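Local coordinates for protein peptide ABC transporter permease (Staphylococcus hominis, PDB 6EXS) that probably carries peptides across the membrane as a POT-family member of the major facilitator superfamily, and binds a thioalcohol-conjugated peptide, a precursor of human axillary malodour, at residues Q170-R176 and R329-L334; L39-Y44 and A59-M63; I3-Q8 and R138-E142; T85-G89 and N131-I135. All coordinates share one frame; numbering follows the deposited sequence.

Contact 1. Residues Q170-R176 and R329-L334; sequences QHFVDIR and RFGEAL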
loop_
_atom_site.group_PDB
_atom_site.type_symbol
_atom_site.label_atom_id
_atom_site.label_comp_id
_atom_site.label_asym_id
_atom_site.label_seq_id
_atom_site.Cartn_x
_atom_site.Cartn_y
_atom_site.Cartn_z
ATOM N N GLN A 170 20.640 1.384 0.197
ATOM C CA GLN A 170 21.297 0.854 1.390
ATOM C C GLN A 170 22.611 1.587 1.640
ATOM O O GLN A 170 22.919 1.887 2.797
ATOM C CB GLN A 170 21.501 -0.669 1.302
ATOM C CG GLN A 170 22.182 -1.296 2.535
ATOM C CD GLN A 170 21.524 -0.951 3.858
ATOM O OE1 GLN A 170 20.306 -1.058 4.028
ATOM N NE2 GLN A 170 22.333 -0.615 4.858
ATOM N N HIS A 171 23.340 1.942 0.554
ATOM C CA HIS A 171 24.600 2.689 0.607
ATOM C C HIS A 171 24.429 4.047 1.291
ATOM O O HIS A 171 25.243 4.391 2.143
ATOM C CB HIS A 171 25.204 2.874 -0.799
ATOM C CG HIS A 171 26.341 3.854 -0.837
ATOM N ND1 HIS A 171 27.566 3.572 -0.230
ATOM C CD2 HIS A 171 26.391 5.103 -1.360
ATOM C CE1 HIS A 171 28.317 4.647 -0.416
ATOM N NE2 HIS A 171 27.658 5.596 -1.088
ATOM N N PHE A 172 23.369 4.807 0.925
ATOM C CA PHE A 172 23.096 6.133 1.478
ATOM C C PHE A 172 22.757 6.099 2.960
ATOM O O PHE A 172 23.123 7.025 3.677
ATOM C CB PHE A 172 22.030 6.855 0.666
ATOM C CG PHE A 172 22.475 7.228 -0.723
ATOM C CD1 PHE A 172 22.349 6.327 -1.777
ATOM C CD2 PHE A 172 22.994 8.488 -0.986
ATOM C CE1 PHE A 172 22.753 6.673 -3.065
ATOM C CE2 PHE A 172 23.382 8.840 -2.280
ATOM C CZ PHE A 172 23.258 7.928 -3.312
ATOM N N VAL A 173 22.098 5.015 3.427
ATOM C CA VAL A 173 21.798 4.780 4.847
ATOM C C VAL A 173 23.135 4.471 5.550
ATOM O O VAL A 173 23.406 5.047 6.606
ATOM C CB VAL A 173 20.753 3.652 5.078
ATOM C CG1 VAL A 173 20.338 3.577 6.547
ATOM C CG2 VAL A 173 19.529 3.837 4.186
ATOM N N ASP A 174 23.986 3.609 4.938
ATOM C CA ASP A 174 25.310 3.249 5.476
ATOM C C ASP A 174 26.225 4.465 5.706
ATOM O O ASP A 174 26.797 4.583 6.784
ATOM C CB ASP A 174 26.007 2.205 4.580
ATOM C CG ASP A 174 25.447 0.795 4.669
ATOM O OD1 ASP A 174 24.760 0.488 5.666
ATOM O OD2 ASP A 174 25.747 -0.021 3.764
ATOM N N ILE A 175 26.345 5.374 4.713
ATOM C CA ILE A 175 27.173 6.586 4.817
ATOM C C ILE A 175 26.416 7.748 5.494
ATOM O O ILE A 175 26.987 8.829 5.656
ATOM C CB ILE A 175 27.824 7.012 3.458
ATOM C CG1 ILE A 175 26.765 7.437 2.407
ATOM C CG2 ILE A 175 28.767 5.928 2.930
ATOM C CD1 ILE A 175 27.287 8.237 1.220
ATOM N N ARG A 176 25.143 7.523 5.887
ATOM C CA ARG A 176 24.258 8.489 6.573
ATOM C C ARG A 176 23.956 9.751 5.707
ATOM O O ARG A 176 23.738 10.846 6.230
ATOM C CB ARG A 176 24.791 8.862 7.993
ATOM C CG ARG A 176 25.110 7.677 8.915
ATOM C CD ARG A 176 23.863 6.984 9.436
ATOM N NE ARG A 176 24.176 5.981 10.456
ATOM C CZ ARG A 176 24.046 4.666 10.298
ATOM N NH1 ARG A 176 24.342 3.842 11.290
ATOM N NH2 ARG A 176 23.595 4.167 9.155
ATOM N N ARG A 329 27.042 -9.518 5.552
ATOM C CA ARG A 329 26.334 -8.490 6.326
ATOM C C ARG A 329 25.048 -8.132 5.571
ATOM O O ARG A 329 25.084 -7.923 4.358
ATOM C CB ARG A 329 27.207 -7.241 6.477
ATOM C CG ARG A 329 26.622 -6.184 7.400
ATOM C CD ARG A 329 26.731 -4.797 6.798
ATOM N NE ARG A 329 25.682 -3.913 7.309
ATOM C CZ ARG A 329 25.171 -2.880 6.645
ATOM N NH1 ARG A 329 25.608 -2.580 5.426
ATOM N NH2 ARG A 329 24.216 -2.139 7.194
ATOM N N PHE A 330 23.916 -8.104 6.283
ATOM C CA PHE A 330 22.614 -7.771 5.723
ATOM C C PHE A 330 22.247 -6.331 6.115
ATOM O O PHE A 330 22.135 -6.025 7.302
ATOM C CB PHE A 330 21.549 -8.770 6.220
ATOM C CG PHE A 330 20.240 -8.741 5.461
ATOM C CD1 PHE A 330 20.070 -9.498 4.308
ATOM C CD2 PHE A 330 19.170 -7.981 5.918
ATOM C CE1 PHE A 330 18.860 -9.471 3.608
ATOM C CE2 PHE A 330 17.961 -7.958 5.223
ATOM C CZ PHE A 330 17.811 -8.707 4.074
ATOM N N GLY A 331 22.130 -5.458 5.123
ATOM C CA GLY A 331 21.754 -4.068 5.333
ATOM C C GLY A 331 20.289 -3.960 5.703
ATOM O O GLY A 331 19.440 -4.583 5.054
ATOM N N GLU A 332 19.984 -3.183 6.766
ATOM C CA GLU A 332 18.637 -3.002 7.341
ATOM C C GLU A 332 17.568 -2.634 6.319
ATOM O O GLU A 332 16.445 -3.106 6.476
ATOM C CB GLU A 332 18.623 -2.026 8.533
ATOM C CG GLU A 332 19.135 -0.624 8.242
ATOM C CD GLU A 332 20.609 -0.387 8.495
ATOM O OE1 GLU A 332 21.444 -1.093 7.887
ATOM O OE2 GLU A 332 20.932 0.548 9.263
ATOM N N ALA A 333 17.905 -1.853 5.261
ATOM C CA ALA A 333 16.928 -1.480 4.221
ATOM C C ALA A 333 16.568 -2.627 3.270
ATOM O O ALA A 333 15.500 -2.585 2.658
ATOM C CB ALA A 333 17.400 -0.266 3.436
ATOM N N LEU A 334 17.424 -3.672 3.191
ATOM C CA LEU A 334 17.202 -4.858 2.349
ATOM C C LEU A 334 16.070 -5.761 2.849
ATOM O O LEU A 334 15.572 -6.576 2.078
ATOM C CB LEU A 334 18.494 -5.651 2.131
ATOM C CG LEU A 334 19.267 -5.271 0.879
ATOM C CD1 LEU A 334 20.221 -4.146 1.145
ATOM C CD2 LEU A 334 20.025 -6.454 0.347
#
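Q170 reaches from the end of helix 147-174 to the loop at G331-L334. Its CB and CG both lie against L334 CD1. CG stands anti to the backbone N (chi1 -180°) and the chain then bends at chi2, which brings the amide over G331. CD is 3.5 Å from G331 CA. OE1 accepts a hydrogen bond from A333 N at 2.8 Å, with the donor tilted a little from the carbonyl plane. NE2 donates to E332 OE1 at 3.2 Å, reaching it from above the carboxylate plane. Q170 NE2 also donates to D174 OD1 at 2.8 Å. The amide is thus gripped at both ends, which fixes its rotation. D174 makes a salt bridge to R329, with OD2 3.1 Å from NH1, and R329 NH2 in turn lies 3.0 Å from E332 OE1. One arginine therefore joins two carboxylates, which would probably ease the repulsion between them. The network ties the end of helix 147-174 to the loop between strand 326-329 and helix 338-357. Helix 16-44 flanks it, through M38 on V173 and F41 on E332.

Contact 2. Residues L39-Y44 and A59-M63; sequences LIFYMY and AMSIM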
loop_
_atom_site.group_PDB
_atom_site.type_symbol
_atom_site.label_atom_id
_atom_site.label_comp_id
_atom_site.label_asym_id
_atom_site.label_seq_id
_atom_site.Cartn_x
_atom_site.Cartn_y
_atom_site.Cartn_z
ATOM N N LEU A 39 13.081 6.216 5.175
ATOM C CA LEU A 39 12.300 7.077 6.075
ATOM C C LEU A 39 12.293 6.632 7.537
ATOM O O LEU A 39 12.498 7.485 8.399
ATOM C CB LEU A 39 10.861 7.304 5.574
ATOM C CG LEU A 39 10.185 8.599 6.063
ATOM C CD1 LEU A 39 10.788 9.837 5.403
ATOM C CD2 LEU A 39 8.685 8.562 5.797
ATOM N N ILE A 40 12.095 5.331 7.823
ATOM C CA ILE A 40 12.046 4.833 9.206
ATOM C C ILE A 40 13.367 5.102 9.948
ATOM O O ILE A 40 13.326 5.636 11.052
ATOM C CB ILE A 40 11.560 3.346 9.320
ATOM C CG1 ILE A 40 11.415 2.887 10.809
ATOM C CG2 ILE A 40 12.409 2.348 8.490
ATOM C CD1 ILE A 40 10.318 3.553 11.640
ATOM N N PHE A 41 14.521 4.810 9.321
ATOM C CA PHE A 41 15.841 5.031 9.915
ATOM C C PHE A 41 16.178 6.505 10.017
ATOM O O PHE A 41 16.644 6.938 11.068
ATOM C CB PHE A 41 16.920 4.239 9.179
ATOM C CG PHE A 41 16.528 2.790 9.057
ATOM C CD1 PHE A 41 16.428 1.985 10.185
ATOM C CD2 PHE A 41 16.171 2.253 7.824
ATOM C CE1 PHE A 41 16.003 0.665 10.079
ATOM C CE2 PHE A 41 15.769 0.927 7.718
ATOM C CZ PHE A 41 15.665 0.146 8.846
ATOM N N TYR A 42 15.874 7.286 8.962
ATOM C CA TYR A 42 16.079 8.732 8.941
ATOM C C TYR A 42 15.343 9.414 10.113
ATOM O O TYR A 42 15.900 10.313 10.726
ATOM C CB TYR A 42 15.595 9.306 7.605
ATOM C CG TYR A 42 15.656 10.813 7.513
ATOM C CD1 TYR A 42 16.860 11.496 7.687
ATOM C CD2 TYR A 42 14.522 11.559 7.198
ATOM C CE1 TYR A 42 16.932 12.881 7.557
ATOM C CE2 TYR A 42 14.583 12.947 7.061
ATOM C CZ TYR A 42 15.792 13.604 7.244
ATOM O OH TYR A 42 15.867 14.971 7.114
ATOM N N MET A 43 14.115 8.962 10.442
ATOM C CA MET A 43 13.327 9.509 11.549
ATOM C C MET A 43 13.884 9.203 12.957
ATOM O O MET A 43 14.071 10.145 13.734
ATOM C CB MET A 43 11.863 9.069 11.444
ATOM C CG MET A 43 11.131 9.728 10.304
ATOM S SD MET A 43 9.361 9.442 10.368
ATOM C CE MET A 43 9.265 7.780 9.764
ATOM N N TYR A 44 14.114 7.907 13.308
ATOM C CA TYR A 44 14.540 7.585 14.671
ATOM C C TYR A 44 16.061 7.599 14.885
ATOM O O TYR A 44 16.488 7.633 16.050
ATOM C CB TYR A 44 13.906 6.284 15.204
ATOM C CG TYR A 44 14.616 4.994 14.859
ATOM C CD1 TYR A 44 14.373 4.345 13.656
ATOM C CD2 TYR A 44 15.449 4.364 15.782
ATOM C CE1 TYR A 44 14.999 3.143 13.342
ATOM C CE2 TYR A 44 16.061 3.145 15.489
ATOM C CZ TYR A 44 15.839 2.544 14.262
ATOM O OH TYR A 44 16.439 1.353 13.937
ATOM N N ALA A 59 8.101 7.419 15.388
ATOM C CA ALA A 59 8.626 7.142 14.043
ATOM C C ALA A 59 7.892 5.941 13.403
ATOM O O ALA A 59 7.631 5.945 12.198
ATOM C CB ALA A 59 10.125 6.862 14.117
ATOM N N MET A 60 7.567 4.919 14.231
ATOM C CA MET A 60 6.851 3.699 13.865
ATOM C C MET A 60 5.398 4.038 13.517
ATOM O O MET A 60 4.904 3.612 12.481
ATOM C CB MET A 60 6.913 2.674 15.017
ATOM C CG MET A 60 8.287 2.028 15.212
ATOM S SD MET A 60 8.225 0.448 16.112
ATOM C CE MET A 60 7.979 0.998 17.758
ATOM N N SER A 61 4.735 4.832 14.371
ATOM C CA SER A 61 3.363 5.322 14.183
ATOM C C SER A 61 3.219 6.112 12.862
ATOM O O SER A 61 2.306 5.808 12.086
ATOM C CB SER A 61 2.930 6.175 15.373
ATOM O OG SER A 61 1.614 6.659 15.168
ATOM N N ILE A 62 4.153 7.081 12.591
ATOM C CA ILE A 62 4.206 7.896 11.362
ATOM C C ILE A 62 4.194 7.010 10.089
ATOM O O ILE A 62 3.397 7.264 9.189
ATOM C CB ILE A 62 5.389 8.913 11.388
ATOM C CG1 ILE A 62 5.141 10.026 12.446
ATOM C CG2 ILE A 62 5.651 9.521 9.991
ATOM C CD1 ILE A 62 6.381 10.774 12.987
ATOM N N MET A 63 5.047 5.960 10.042
ATOM C CA MET A 63 5.144 5.006 8.923
ATOM C C MET A 63 3.781 4.392 8.528
ATOM O O MET A 63 3.431 4.374 7.340
ATOM C CB MET A 63 6.173 3.898 9.227
ATOM C CG MET A 63 7.610 4.382 9.204
ATOM S SD MET A 63 8.207 4.947 7.582
ATOM C CE MET A 63 8.587 3.381 6.814
#
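M63, M43 and I40 have the most surface buried where helix 16-44 meets helix 56-72. M63 CG is 3.7 Å from I40 CD1. Bends at chi2 and chi3 then turn SD and CE of M63, so that SD meets M43 CE and CE meets I40 CB. M43 CE lies 3.7 Å from M63 SD. The same methyl sits 3.5 Å from A59 O, while M43 SD rests 3.7 Å from I62 CG2. The M43 chain runs out nearly straight, with chi2 at -170°, and turns at its last bond. CG1 of I40 is anti to the backbone N (chi1 -176°), and the turn at chi2 puts CD1 3.6 Å from A59 O. A59 is the small residue of the interface. Its CB fits against the CB atoms of M43 and Y44, at 3.9 and 4.0 Å. L39 CD2 borders the M63 sulfur. The short segments run roughly antiparallel, at 147°, with axes 9.6 Å apart. The side chains that meet are apolar, methyl groups and thioethers, and the two segments share no hydrogen bond. The direct pairing of these segments therefore rests on dispersion and the burial of apolar side chains.

Contact 3. Residues I3-Q8 and R138-E142; sequences IQSIPQ and RLYPE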
loop_
_atom_site.group_PDB
_atom_site.type_symbol
_atom_site.label_atom_id
_atom_site.label_comp_id
_atom_site.label_asym_id
_atom_site.label_seq_id
_atom_site.Cartn_x
_atom_site.Cartn_y
_atom_site.Cartn_z
ATOM N N ILE A 3 -10.242 3.552 -28.624
ATOM C CA ILE A 3 -9.402 2.464 -29.144
ATOM C C ILE A 3 -8.872 2.807 -30.559
ATOM O O ILE A 3 -7.811 2.313 -30.955
ATOM C CB ILE A 3 -10.154 1.089 -29.052
ATOM C CG1 ILE A 3 -10.604 0.758 -27.589
ATOM C CG2 ILE A 3 -9.372 -0.083 -29.683
ATOM C CD1 ILE A 3 -9.490 0.702 -26.470
ATOM N N GLN A 4 -9.587 3.690 -31.286
ATOM C CA GLN A 4 -9.209 4.144 -32.632
ATOM C C GLN A 4 -7.936 5.002 -32.605
ATOM O O GLN A 4 -7.136 4.949 -33.544
ATOM C CB GLN A 4 -10.359 4.932 -33.287
ATOM C CG GLN A 4 -11.519 4.069 -33.770
ATOM C CD GLN A 4 -12.528 4.883 -34.546
ATOM O OE1 GLN A 4 -12.424 5.047 -35.765
ATOM N NE2 GLN A 4 -13.527 5.417 -33.860
ATOM N N SER A 5 -7.758 5.783 -31.528
ATOM C CA SER A 5 -6.632 6.695 -31.332
ATOM C C SER A 5 -5.373 6.054 -30.702
ATOM O O SER A 5 -4.378 6.757 -30.497
ATOM C CB SER A 5 -7.087 7.886 -30.490
ATOM O OG SER A 5 -7.499 7.482 -29.194
ATOM N N ILE A 6 -5.410 4.740 -30.372
ATOM C CA ILE A 6 -4.286 4.093 -29.677
ATOM C C ILE A 6 -3.764 2.804 -30.337
ATOM O O ILE A 6 -4.569 1.957 -30.746
ATOM C CB ILE A 6 -4.611 3.840 -28.168
ATOM C CG1 ILE A 6 -5.814 2.884 -27.955
ATOM C CG2 ILE A 6 -4.824 5.151 -27.446
ATOM C CD1 ILE A 6 -6.052 2.444 -26.536
ATOM N N PRO A 7 -2.412 2.610 -30.363
ATOM C CA PRO A 7 -1.858 1.354 -30.901
ATOM C C PRO A 7 -2.271 0.166 -30.024
ATOM O O PRO A 7 -2.285 0.288 -28.803
ATOM C CB PRO A 7 -0.342 1.591 -30.901
ATOM C CG PRO A 7 -0.116 2.662 -29.926
ATOM C CD PRO A 7 -1.339 3.520 -29.913
ATOM N N GLN A 8 -2.691 -0.944 -30.661
ATOM C CA GLN A 8 -3.197 -2.128 -29.961
ATOM C C GLN A 8 -2.134 -3.192 -29.678
ATOM O O GLN A 8 -2.425 -4.178 -29.001
ATOM C CB GLN A 8 -4.414 -2.720 -30.694
ATOM C CG GLN A 8 -5.732 -2.005 -30.343
ATOM C CD GLN A 8 -6.056 -2.014 -28.858
ATOM O OE1 GLN A 8 -6.153 -3.071 -28.213
ATOM N NE2 GLN A 8 -6.192 -0.826 -28.278
ATOM N N ARG A 138 -8.260 0.816 -19.616
ATOM C CA ARG A 138 -9.002 1.499 -20.688
ATOM C C ARG A 138 -8.246 1.512 -22.048
ATOM O O ARG A 138 -8.767 2.009 -23.052
ATOM C CB ARG A 138 -9.462 2.906 -20.249
ATOM C CG ARG A 138 -10.571 2.850 -19.193
ATOM C CD ARG A 138 -11.734 3.788 -19.466
ATOM N NE ARG A 138 -12.033 4.627 -18.300
ATOM C CZ ARG A 138 -12.898 4.313 -17.339
ATOM N NH1 ARG A 138 -13.572 3.169 -17.391
ATOM N NH2 ARG A 138 -13.096 5.140 -16.318
ATOM N N LEU A 139 -7.059 0.883 -22.081
ATOM C CA LEU A 139 -6.226 0.687 -23.271
ATOM C C LEU A 139 -6.728 -0.529 -24.052
ATOM O O LEU A 139 -6.368 -0.684 -25.220
ATOM C CB LEU A 139 -4.752 0.418 -22.880
ATOM C CG LEU A 139 -3.916 1.508 -22.225
ATOM C CD1 LEU A 139 -2.519 1.001 -21.986
ATOM C CD2 LEU A 139 -3.865 2.765 -23.075
ATOM N N TYR A 140 -7.513 -1.415 -23.389
ATOM C CA TYR A 140 -8.068 -2.647 -23.961
ATOM C C TYR A 140 -9.545 -2.505 -24.350
ATOM O O TYR A 140 -10.350 -2.111 -23.504
ATOM C CB TYR A 140 -7.923 -3.829 -22.975
ATOM C CG TYR A 140 -6.494 -4.146 -22.598
ATOM C CD1 TYR A 140 -5.873 -3.498 -21.529
ATOM C CD2 TYR A 140 -5.753 -5.084 -23.317
ATOM C CE1 TYR A 140 -4.542 -3.747 -21.208
ATOM C CE2 TYR A 140 -4.429 -5.362 -22.986
ATOM C CZ TYR A 140 -3.826 -4.684 -21.935
ATOM O OH TYR A 140 -2.529 -4.942 -21.594
ATOM N N PRO A 141 -9.945 -2.919 -25.574
ATOM C CA PRO A 141 -11.375 -2.873 -25.944
ATOM C C PRO A 141 -12.256 -3.732 -25.024
ATOM O O PRO A 141 -11.728 -4.556 -24.278
ATOM C CB PRO A 141 -11.382 -3.391 -27.386
ATOM C CG PRO A 141 -9.995 -3.189 -27.875
ATOM C CD PRO A 141 -9.126 -3.423 -26.689
ATOM N N GLU A 142 -13.593 -3.519 -25.062
ATOM C CA GLU A 142 -14.585 -4.185 -24.205
ATOM C C GLU A 142 -14.384 -5.716 -24.041
ATOM O O GLU A 142 -14.230 -6.177 -22.907
ATOM C CB GLU A 142 -16.041 -3.860 -24.628
ATOM C CG GLU A 142 -16.356 -3.982 -26.118
ATOM C CD GLU A 142 -17.819 -3.936 -26.541
ATOM O OE1 GLU A 142 -18.141 -4.492 -27.617
ATOM O OE2 GLU A 142 -18.643 -3.339 -25.810
#
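R138 meets I3 through its backbone. The carbonyl O of R138 lies 3.7 Å from I3 CD1, while its side chain leads away to V207 and T212. L139 comes next and holds the centre of the contact. Its carbonyl O accepts a hydrogen bond from Q8 NE2 at 3.1 Å. The bond is straight, with an N-H...O angle of 169°. The donor comes in nearly along the C=O axis, and the oxygen lies in the plane of the Q8 amide. A bend at chi2 (-58°) folds the glutamine chain so that its amide faces this carbonyl. I6 CD1 and I3 CD1 lie 3.4 and 3.6 Å from L139 O. The L139 side chain adds CD2 against I6 CD1, at 4.1 Å. Y140 offers its backbone, with its carbonyl C 3.8 Å from I3 CD1. Its CB points away from the N-terminal segment, and its OH is hydrogen-bonded to H14 ND1. P141 makes the last contact of the segment. Its CG packs on I3 CG2 at 3.6 Å, the two side chains crossing at about a right angle. Its CD meets Q8 OE1 at 3.4 Å. The proline ring is thus lined by the isoleucine branch and by the amide oxygen.

A type I beta turn from I3 to I6 brings both isoleucines to the same carbonyl. The N-terminal arm thereby folds over the loop between helices 110-137 and 147-174. R146 of this loop also holds Q8 O. P15 of strand 14-15 touches Q8 and Y140, and L18 of helix 16-44 backs the tyrosine ring.

Contact 4. Residues T85-G89 and N131-I135; sequences TGTRG and NISNI. With OLC ((2R)-2,3-dihydroxypropyl (9Z)-octadec-9-enoate), chain M.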
loop_
_atom_site.group_PDB
_atom_site.type_symbol
_atom_site.label_atom_id
_atom_site.label_comp_id
_atom_site.label_asym_id
_atom_site.label_seq_id
_atom_site.Cartn_x
_atom_site.Cartn_y
_atom_site.Cartn_z
ATOM N N THR A 85 -11.085 16.394 -13.556
ATOM C CA THR A 85 -9.924 16.446 -14.467
ATOM C C THR A 85 -9.796 15.363 -15.544
ATOM O O THR A 85 -9.119 15.583 -16.549
ATOM C CB THR A 85 -8.610 16.421 -13.643
ATOM O OG1 THR A 85 -8.449 15.121 -13.072
ATOM C CG2 THR A 85 -8.565 17.487 -12.541
ATOM N N GLY A 86 -10.350 14.189 -15.280
ATOM C CA GLY A 86 -10.139 13.018 -16.109
ATOM C C GLY A 86 -9.006 12.269 -15.449
ATOM O O GLY A 86 -8.367 12.806 -14.539
ATOM N N THR A 87 -8.736 11.036 -15.873
ATOM C CA THR A 87 -7.679 10.235 -15.249
ATOM C C THR A 87 -6.286 10.717 -15.657
ATOM O O THR A 87 -5.371 10.645 -14.839
ATOM C CB THR A 87 -7.904 8.736 -15.478
ATOM O OG1 THR A 87 -8.011 8.491 -16.875
ATOM C CG2 THR A 87 -9.164 8.225 -14.786
ATOM N N ARG A 88 -6.134 11.257 -16.886
ATOM C CA ARG A 88 -4.841 11.742 -17.398
ATOM C C ARG A 88 -4.307 12.928 -16.618
ATOM O O ARG A 88 -3.169 12.876 -16.137
ATOM C CB ARG A 88 -4.894 12.045 -18.904
ATOM C CG ARG A 88 -5.134 10.812 -19.752
ATOM C CD ARG A 88 -3.888 10.008 -20.104
ATOM N NE ARG A 88 -3.082 10.634 -21.153
ATOM C CZ ARG A 88 -3.349 10.573 -22.454
ATOM N NH1 ARG A 88 -4.425 9.926 -22.888
ATOM N NH2 ARG A 88 -2.550 11.165 -23.330
ATOM N N GLY A 89 -5.143 13.953 -16.463
ATOM C CA GLY A 89 -4.822 15.158 -15.710
ATOM C C GLY A 89 -4.425 14.851 -14.283
ATOM O O GLY A 89 -3.395 15.339 -13.816
ATOM N N ASN A 131 -5.679 6.241 -10.728
ATOM C CA ASN A 131 -5.882 6.780 -12.062
ATOM C C ASN A 131 -4.973 6.193 -13.128
ATOM O O ASN A 131 -5.465 5.966 -14.238
ATOM C CB ASN A 131 -5.841 8.288 -12.010
ATOM C CG ASN A 131 -7.082 8.759 -11.278
ATOM O OD1 ASN A 131 -8.176 8.190 -11.437
ATOM N ND2 ASN A 131 -6.940 9.706 -10.378
ATOM N N ILE A 132 -3.711 5.863 -12.791
ATOM C CA ILE A 132 -2.779 5.181 -13.713
ATOM C C ILE A 132 -3.319 3.764 -14.030
ATOM O O ILE A 132 -3.243 3.327 -15.182
ATOM C CB ILE A 132 -1.289 5.177 -13.208
ATOM C CG1 ILE A 132 -0.326 4.587 -14.273
ATOM C CG2 ILE A 132 -1.126 4.492 -11.850
ATOM C CD1 ILE A 132 1.091 5.172 -14.322
ATOM N N SER A 133 -3.912 3.092 -13.004
ATOM C CA SER A 133 -4.480 1.746 -13.068
ATOM C C SER A 133 -5.660 1.722 -14.016
ATOM O O SER A 133 -5.790 0.806 -14.832
ATOM C CB SER A 133 -4.916 1.292 -11.678
ATOM O OG SER A 133 -4.241 0.108 -11.296
ATOM N N ASN A 134 -6.507 2.751 -13.910
ATOM C CA ASN A 134 -7.684 2.967 -14.720
ATOM C C ASN A 134 -7.302 3.108 -16.203
ATOM O O ASN A 134 -7.912 2.442 -17.050
ATOM C CB ASN A 134 -8.416 4.199 -14.211
ATOM C CG ASN A 134 -9.806 4.327 -14.741
ATOM O OD1 ASN A 134 -10.018 4.654 -15.908
ATOM N ND2 ASN A 134 -10.783 4.060 -13.893
ATOM N N ILE A 135 -6.282 3.953 -16.510
ATOM C CA ILE A 135 -5.771 4.191 -17.874
ATOM C C ILE A 135 -5.340 2.873 -18.523
ATOM O O ILE A 135 -5.756 2.599 -19.645
ATOM C CB ILE A 135 -4.669 5.296 -17.922
ATOM C CG1 ILE A 135 -5.266 6.681 -17.561
ATOM C CG2 ILE A 135 -3.980 5.347 -19.296
ATOM C CD1 ILE A 135 -4.241 7.725 -17.051
HETATM C C24 OLC M . -6.782 19.313 -16.103
HETATM C C5 OLC M . 0.933 22.131 -13.098
HETATM C C4 OLC M . 0.568 20.666 -13.269
HETATM C C3 OLC M . -0.672 20.442 -14.118
HETATM C C2 OLC M . -1.053 18.971 -14.223
HETATM C C21 OLC M . -4.678 18.703 -14.866
HETATM C C1 OLC M . -2.281 18.703 -15.048
HETATM C C22 OLC M . -5.405 19.765 -15.660
HETATM O O19 OLC M . -2.287 18.069 -16.071
HETATM O O25 OLC M . -6.711 18.296 -17.096
HETATM O O23 OLC M . -5.517 20.955 -14.871
HETATM O O20 OLC M . -3.381 19.222 -14.475
HETATM O O HOH W 1 -8.738 6.093 -17.843
#
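T87 and R88 belong to a segment that matches motif A of the major facilitator superfamily, and here they pack on N131-I135. T87 is central. Its CG2 sits 3.5 Å from N131 OD1 and 3.8 Å from N134 OD1, so the methyl touches the side-chain oxygens of both asparagines. With chi1 at 56°, OG1 lies between the backbone N and the carbonyl carbon and turns to I135, whose CG1 is 3.4 Å away. A water completes the link: it is 2.7 Å from T87 OG1 and donates a hydrogen bond to N134 OD1, also at 2.7 Å. N131 CB comes close to T87 O, while its ND2 is held by L127 O and G77 O. The R88 side chain touches through its aliphatic part, with CD 3.8 Å from I135 CD1. Its NH1 is held by V207 O and G205 O, NH2 by N200 OD1 and NE by the hydroxyl of Y196. These bonds fix the charged end well away from the threonine. A monoolein lies by G89, with C21 3.6 Å from G89 CA. The two short helical segments cross almost at right angles (-85°). They join helices 74-106 and 110-137, with L21 of helix 16-44 behind I135 and T91 of helix 74-106 touched by both N131 and I135.

The four contacts lie at two ends of the protein. Contacts 1 and 2 are neighbours: E332 packs on F41, so the salt-bridge network of contact 1 rests on helix 16-44, which contact 2 joins to helix 56-72. Contacts 3 and 4 lie on the far side and adjoin in sequence at the end of helix 110-137. Contacts 2 and 4 are buried helix pairs, one made by apolar side chains, the other mixed and bridged by water. Contacts 1 and 3 are partly buried and involve loops. There glutamine amides do much of the binding, joined by charged groups in contact 1 and by isoleucine and proline in contact 3.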